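Local coordinates for protein rhamnogalacturonan endolyase YesW (Bacillus subtilis, PDB 2ZUX) that cleaves rhamnogalacturonan type I of plant cell walls internally by elimination, as a calcium-binding, secreted beta-propeller lyase of polysaccharide lyase family 11, at residues N246-R251 with V295-R300; G262-R267 with G287-T292. All blocks are in the same frame, centred on the assembly; numbering follows the deposited sequence.

Contact 1: N246-R251 with V295-R300; sequences NFEPAR and VAYNFR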
loop_
_atom_site.group_PDB
_atom_site.type_symbol
_atom_site.label_atom_id
_atom_site.label_comp_id
_atom_site.label_asym_id
_atom_site.label_seq_id
_atom_site.Cartn_x
_atom_site.Cartn_y
_atom_site.Cartn_z
ATOM N N ASN A 246 -20.492 5.921 -14.943
ATOM C CA ASN A 246 -20.049 7.300 -14.768
ATOM C C ASN A 246 -19.345 7.426 -13.420
ATOM O O ASN A 246 -19.793 6.855 -12.421
ATOM C CB ASN A 246 -21.220 8.277 -14.870
ATOM C CG ASN A 246 -21.718 8.453 -16.301
ATOM O OD1 ASN A 246 -22.920 8.372 -16.568
ATOM N ND2 ASN A 246 -20.802 8.710 -17.219
ATOM N N PHE A 247 -18.225 8.142 -13.413
ATOM C CA PHE A 247 -17.425 8.306 -12.208
ATOM C C PHE A 247 -18.091 9.259 -11.225
ATOM O O PHE A 247 -18.522 10.349 -11.591
ATOM C CB PHE A 247 -16.026 8.837 -12.551
ATOM C CG PHE A 247 -15.132 8.969 -11.354
ATOM C CD1 PHE A 247 -14.358 7.887 -10.938
ATOM C CD2 PHE A 247 -15.062 10.161 -10.636
ATOM C CE1 PHE A 247 -13.529 7.990 -9.816
ATOM C CE2 PHE A 247 -14.245 10.268 -9.519
ATOM C CZ PHE A 247 -13.480 9.182 -9.107
ATOM N N GLU A 248 -18.159 8.833 -9.970
ATOM C CA GLU A 248 -18.481 9.736 -8.877
ATOM C C GLU A 248 -17.395 9.597 -7.816
ATOM O O GLU A 248 -16.923 8.486 -7.554
ATOM C CB GLU A 248 -19.874 9.454 -8.307
ATOM C CG GLU A 248 -20.990 9.659 -9.327
ATOM C CD GLU A 248 -22.378 9.480 -8.760
ATOM O OE1 GLU A 248 -22.549 9.515 -7.521
ATOM O OE2 GLU A 248 -23.311 9.314 -9.572
ATOM N N PRO A 249 -16.994 10.716 -7.195
ATOM C CA PRO A 249 -17.534 12.084 -7.333
ATOM C C PRO A 249 -17.386 12.725 -8.712
ATOM O O PRO A 249 -16.282 12.797 -9.260
ATOM C CB PRO A 249 -16.740 12.881 -6.293
ATOM C CG PRO A 249 -16.242 11.849 -5.324
ATOM C CD PRO A 249 -15.935 10.656 -6.173
ATOM N N ALA A 250 -18.508 13.195 -9.254
ATOM C CA ALA A 250 -18.528 13.847 -10.553
ATOM C C ALA A 250 -17.836 15.201 -10.478
ATOM O O ALA A 250 -17.752 15.822 -9.417
ATOM C CB ALA A 250 -19.961 14.004 -11.039
ATOM N N ARG A 251 -17.336 15.662 -11.617
ATOM C CA ARG A 251 -16.582 16.914 -11.664
ATOM C C ARG A 251 -17.423 18.143 -11.296
ATOM O O ARG A 251 -16.977 19.000 -10.542
ATOM C CB ARG A 251 -15.960 17.102 -13.052
ATOM C CG ARG A 251 -15.016 18.279 -13.149
ATOM C CD ARG A 251 -14.614 18.534 -14.584
ATOM N NE ARG A 251 -13.772 17.465 -15.126
ATOM C CZ ARG A 251 -14.113 16.643 -16.117
ATOM N NH1 ARG A 251 -15.299 16.730 -16.714
ATOM N NH2 ARG A 251 -13.247 15.725 -16.519
ATOM N N VAL A 295 -17.131 8.581 -2.269
ATOM C CA VAL A 295 -18.203 7.691 -2.707
ATOM C C VAL A 295 -17.755 6.251 -2.527
ATOM O O VAL A 295 -16.600 5.915 -2.804
ATOM C CB VAL A 295 -18.594 7.951 -4.182
ATOM C CG1 VAL A 295 -19.690 7.002 -4.635
ATOM C CG2 VAL A 295 -19.068 9.394 -4.378
ATOM N N ALA A 296 -18.672 5.417 -2.044
ATOM C CA ALA A 296 -18.442 3.998 -1.847
ATOM C C ALA A 296 -19.231 3.177 -2.856
ATOM O O ALA A 296 -20.377 3.514 -3.187
ATOM C CB ALA A 296 -18.816 3.596 -0.445
ATOM N N TYR A 297 -18.599 2.110 -3.335
ATOM C CA TYR A 297 -19.192 1.189 -4.297
ATOM C C TYR A 297 -18.975 -0.255 -3.876
ATOM O O TYR A 297 -17.996 -0.572 -3.201
ATOM C CB TYR A 297 -18.527 1.334 -5.668
ATOM C CG TYR A 297 -18.538 2.708 -6.290
ATOM C CD1 TYR A 297 -19.490 3.041 -7.244
ATOM C CD2 TYR A 297 -17.570 3.660 -5.960
ATOM C CE1 TYR A 297 -19.493 4.292 -7.844
ATOM C CE2 TYR A 297 -17.563 4.912 -6.559
ATOM C CZ TYR A 297 -18.532 5.219 -7.500
ATOM O OH TYR A 297 -18.522 6.455 -8.099
ATOM N N ASN A 298 -19.877 -1.130 -4.318
ATOM C CA ASN A 298 -19.617 -2.560 -4.321
ATOM C C ASN A 298 -19.494 -3.071 -5.746
ATOM O O ASN A 298 -20.114 -2.527 -6.665
ATOM C CB ASN A 298 -20.725 -3.325 -3.583
ATOM C CG ASN A 298 -20.513 -3.344 -2.094
ATOM O OD1 ASN A 298 -19.397 -3.150 -1.621
ATOM N ND2 ASN A 298 -21.580 -3.590 -1.340
ATOM N N PHE A 299 -18.663 -4.091 -5.932
ATOM C CA PHE A 299 -18.673 -4.867 -7.161
ATOM C C PHE A 299 -18.905 -6.315 -6.769
ATOM O O PHE A 299 -18.016 -6.983 -6.249
ATOM C CB PHE A 299 -17.381 -4.708 -7.971
ATOM C CG PHE A 299 -17.342 -5.575 -9.198
ATOM C CD1 PHE A 299 -18.161 -5.291 -10.291
ATOM C CD2 PHE A 299 -16.515 -6.690 -9.254
ATOM C CE1 PHE A 299 -18.149 -6.106 -11.425
ATOM C CE2 PHE A 299 -16.501 -7.511 -10.386
ATOM C CZ PHE A 299 -17.316 -7.210 -11.470
ATOM N N ARG A 300 -20.136 -6.771 -6.979
ATOM C CA ARG A 300 -20.580 -8.081 -6.529
ATOM C C ARG A 300 -21.629 -8.577 -7.502
ATOM O O ARG A 300 -22.377 -7.779 -8.064
ATOM C CB ARG A 300 -21.178 -7.988 -5.121
ATOM C CG ARG A 300 -20.176 -7.558 -4.045
ATOM C CD ARG A 300 -20.815 -7.336 -2.690
ATOM N NE ARG A 300 -19.877 -6.634 -1.814
ATOM C CZ ARG A 300 -20.055 -6.435 -0.511
ATOM N NH1 ARG A 300 -21.135 -6.916 0.102
ATOM N NH2 ARG A 300 -19.146 -5.767 0.192
#
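Tyr297 reaches out from a strand of one beta-propeller blade and gives its hydroxyl hydrogen to the carbonyl of Glu248, in the loop that leaves the preceding blade after strand 241-246. The bond is short, 2.6 Å from Tyr297 OH to Glu248 O; it meets the C=O at 115° and is tilted 22° from the carbonyl plane, while the oxygen lies at the ring edge, near the plane of the ring. Leu231 of the preceding blade also touches this side chain. Beside the bond the contact is apolar and closely packed: Val295 has CG1 anti to its backbone N (chi1 179°), which leaves CG2 anti to the carbonyl carbon, 3.8 Å from Pro249 CD, and the two side chains slide past each other in opposite directions. The peptide before Pro249 is cis. Glu248 forms the more open side. Its CB still rests 3.3 Å from Tyr297 OH, but the chain beyond runs on extended, partly exposed, and its carboxylate makes a salt bridge to Lys306 on strand 303-311, next to Tyr297's own strand. On the packed side, Val295 CB stands 3.8 Å from Glu248 O, the same oxygen that Tyr297 holds.

Contact 2: G262-R267 with G287-T292; sequences GNRVDR and GYYAKT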
loop_
_atom_site.group_PDB
_atom_site.type_symbol
_atom_site.label_atom_id
_atom_site.label_comp_id
_atom_site.label_asym_id
_atom_site.label_seq_id
_atom_site.Cartn_x
_atom_site.Cartn_y
_atom_site.Cartn_z
ATOM N N GLY A 262 -7.617 24.215 -12.414
ATOM C CA GLY A 262 -7.701 22.751 -12.509
ATOM C C GLY A 262 -6.840 21.964 -11.537
ATOM O O GLY A 262 -6.475 20.824 -11.820
ATOM N N ASN A 263 -6.526 22.536 -10.382
ATOM C CA ASN A 263 -5.682 21.852 -9.403
ATOM C C ASN A 263 -6.531 21.014 -8.444
ATOM O O ASN A 263 -6.495 19.772 -8.467
ATOM C CB ASN A 263 -4.820 22.884 -8.667
ATOM C CG ASN A 263 -3.884 22.269 -7.633
ATOM O OD1 ASN A 263 -4.153 21.206 -7.066
ATOM N ND2 ASN A 263 -2.790 22.968 -7.353
ATOM N N ARG A 264 -7.349 21.695 -7.654
ATOM C CA ARG A 264 -8.088 21.065 -6.560
ATOM C C ARG A 264 -9.102 20.031 -7.032
ATOM O O ARG A 264 -9.313 19.011 -6.355
ATOM C CB ARG A 264 -8.749 22.147 -5.713
ATOM C CG ARG A 264 -7.753 22.889 -4.841
ATOM C CD ARG A 264 -8.293 24.245 -4.417
ATOM N NE ARG A 264 -7.377 24.962 -3.534
ATOM C CZ ARG A 264 -6.277 25.598 -3.932
ATOM N NH1 ARG A 264 -5.928 25.635 -5.219
ATOM N NH2 ARG A 264 -5.531 26.222 -3.025
ATOM N N VAL A 265 -9.705 20.278 -8.192
ATOM C CA VAL A 265 -10.699 19.387 -8.774
ATOM C C VAL A 265 -10.155 17.975 -9.002
ATOM O O VAL A 265 -10.911 17.001 -8.930
ATOM C CB VAL A 265 -11.255 19.976 -10.106
ATOM C CG1 VAL A 265 -10.139 20.182 -11.126
ATOM C CG2 VAL A 265 -12.370 19.106 -10.685
ATOM N N ASP A 266 -8.853 17.859 -9.258
ATOM C CA ASP A 266 -8.275 16.594 -9.685
ATOM C C ASP A 266 -7.382 15.977 -8.616
ATOM O O ASP A 266 -6.371 15.338 -8.918
ATOM C CB ASP A 266 -7.524 16.782 -11.007
ATOM C CG ASP A 266 -8.452 16.852 -12.211
ATOM O OD1 ASP A 266 -9.655 16.533 -12.079
ATOM O OD2 ASP A 266 -7.948 17.241 -13.292
ATOM N N ARG A 267 -7.787 16.143 -7.359
ATOM C CA ARG A 267 -7.067 15.562 -6.230
ATOM C C ARG A 267 -7.774 14.293 -5.799
ATOM O O ARG A 267 -8.764 14.338 -5.066
ATOM C CB ARG A 267 -6.973 16.570 -5.082
ATOM C CG ARG A 267 -6.122 17.794 -5.421
ATOM C CD ARG A 267 -4.661 17.417 -5.570
ATOM N NE ARG A 267 -3.841 18.607 -5.745
ATOM C CZ ARG A 267 -2.552 18.673 -5.441
ATOM N NH1 ARG A 267 -1.929 17.624 -4.926
ATOM N NH2 ARG A 267 -1.888 19.808 -5.625
ATOM N N GLY A 287 -11.049 15.673 -4.143
ATOM C CA GLY A 287 -10.875 16.888 -3.365
ATOM C C GLY A 287 -10.299 16.649 -1.985
ATOM O O GLY A 287 -10.503 15.594 -1.374
ATOM N N TYR A 288 -9.586 17.651 -1.487
ATOM C CA TYR A 288 -9.268 17.716 -0.068
ATOM C C TYR A 288 -8.911 19.092 0.450
ATOM O O TYR A 288 -9.134 19.366 1.622
ATOM C CB TYR A 288 -8.244 16.677 0.400
ATOM C CG TYR A 288 -7.096 16.348 -0.516
ATOM C CD1 TYR A 288 -6.011 17.212 -0.663
ATOM C CD2 TYR A 288 -7.056 15.118 -1.171
ATOM C CE1 TYR A 288 -4.938 16.877 -1.489
ATOM C CE2 TYR A 288 -5.989 14.769 -1.987
ATOM C CZ TYR A 288 -4.935 15.654 -2.138
ATOM O OH TYR A 288 -3.881 15.304 -2.951
ATOM N N TYR A 289 -8.394 19.976 -0.401
ATOM C CA TYR A 289 -8.040 21.316 0.075
ATOM C C TYR A 289 -9.254 22.143 0.473
ATOM O O TYR A 289 -9.167 22.965 1.395
ATOM C CB TYR A 289 -7.259 22.066 -0.989
ATOM C CG TYR A 289 -5.910 21.472 -1.287
ATOM C CD1 TYR A 289 -4.856 21.626 -0.392
ATOM C CD2 TYR A 289 -5.680 20.757 -2.465
ATOM C CE1 TYR A 289 -3.604 21.094 -0.658
ATOM C CE2 TYR A 289 -4.431 20.224 -2.740
ATOM C CZ TYR A 289 -3.397 20.398 -1.836
ATOM O OH TYR A 289 -2.160 19.863 -2.129
ATOM N N ALA A 290 -10.352 21.978 -0.259
ATOM C CA ALA A 290 -11.598 22.655 0.057
ATOM C C ALA A 290 -12.703 21.610 -0.102
ATOM O O ALA A 290 -12.703 20.621 0.637
ATOM C CB ALA A 290 -11.787 23.868 -0.844
ATOM N N LYS A 291 -13.613 21.786 -1.056
ATOM C CA LYS A 291 -14.664 20.790 -1.271
ATOM C C LYS A 291 -14.091 19.376 -1.346
ATOM O O LYS A 291 -13.085 19.138 -2.033
ATOM C CB LYS A 291 -15.454 21.091 -2.541
ATOM C CG LYS A 291 -16.578 20.094 -2.800
ATOM C CD LYS A 291 -17.392 20.432 -4.046
ATOM C CE LYS A 291 -18.437 19.360 -4.314
ATOM N NZ LYS A 291 -19.341 19.759 -5.427
ATOM N N THR A 292 -14.737 18.458 -0.634
ATOM C CA THR A 292 -14.280 17.088 -0.492
ATOM C C THR A 292 -15.465 16.152 -0.655
ATOM O O THR A 292 -16.524 16.370 -0.057
ATOM C CB THR A 292 -13.663 16.889 0.908
ATOM O OG1 THR A 292 -12.531 17.747 1.054
ATOM C CG2 THR A 292 -13.226 15.455 1.123
HETATM O O HOH W 1 -8.848 19.587 -3.535
HETATM O O HOH W 2 -9.634 13.151 -2.566
#
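Asn263 OD1, 4.4 Å from Tyr289 CE2, is gripped side-on by two nitrogens of Arg267: NE at 2.9 Å, nearly along the C=O axis, and NH2 at 3.0 Å, on a lone pair. The amide oxygen lies almost in the guanidinium plane, so the pair of bonds fixes the rotation of that group. Two tyrosines then pack on the arginine. Tyr289 OH stands 3.3 Å above one guanidinium face, toward its rim; the two planes are 77° apart, and Arg267 NE comes to the tyrosine ring at its edge. Arg267 CB, by contrast, lies over the face of Tyr288, a CH-pi contact 3.9 Å from the ring centroid. The bend at chi2 (-68°) turns CD toward Tyr288 OH, 3.5 Å away. That hydroxyl bonds His326 ND1, and Tyr289 meets the ring of His362; both histidines bind one calcium ion, which places the tyrosines behind the metal ligands, consistent with a second shell. Between the backbones, Gly287 N donates a 2.8 Å hydrogen bond to Arg267 O, and one water bridges Arg264 O to Tyr288 N. Arg267 leads into strand 268-273, while 287-292 is the loop joining strand 281-286 to strand 293-300 of the same propeller blade.

Overall arrangement
Contact 2 is nested inside the loop that contact 1 closes, and their centres are about 17 Å apart. Both are largely buried, and both involve the four-stranded sheet that runs from strand 268-273 to strand 303-311. Contact 1 joins that blade to the one before it, through a hydroxyl-to-carbonyl bond and small apolar side chains; contact 2 stays at one end of the blade, where an arginine and two tyrosines pack together, with bridging waters, and the tyrosines reach the histidines of a calcium site. They touch directly, Arg251 CG resting 3.7 Å from Val265 CG2. Arg286 ties them further, hydrogen-bonding Pro249 O in one and Val265 O in the other, with a salt bridge to Asp266.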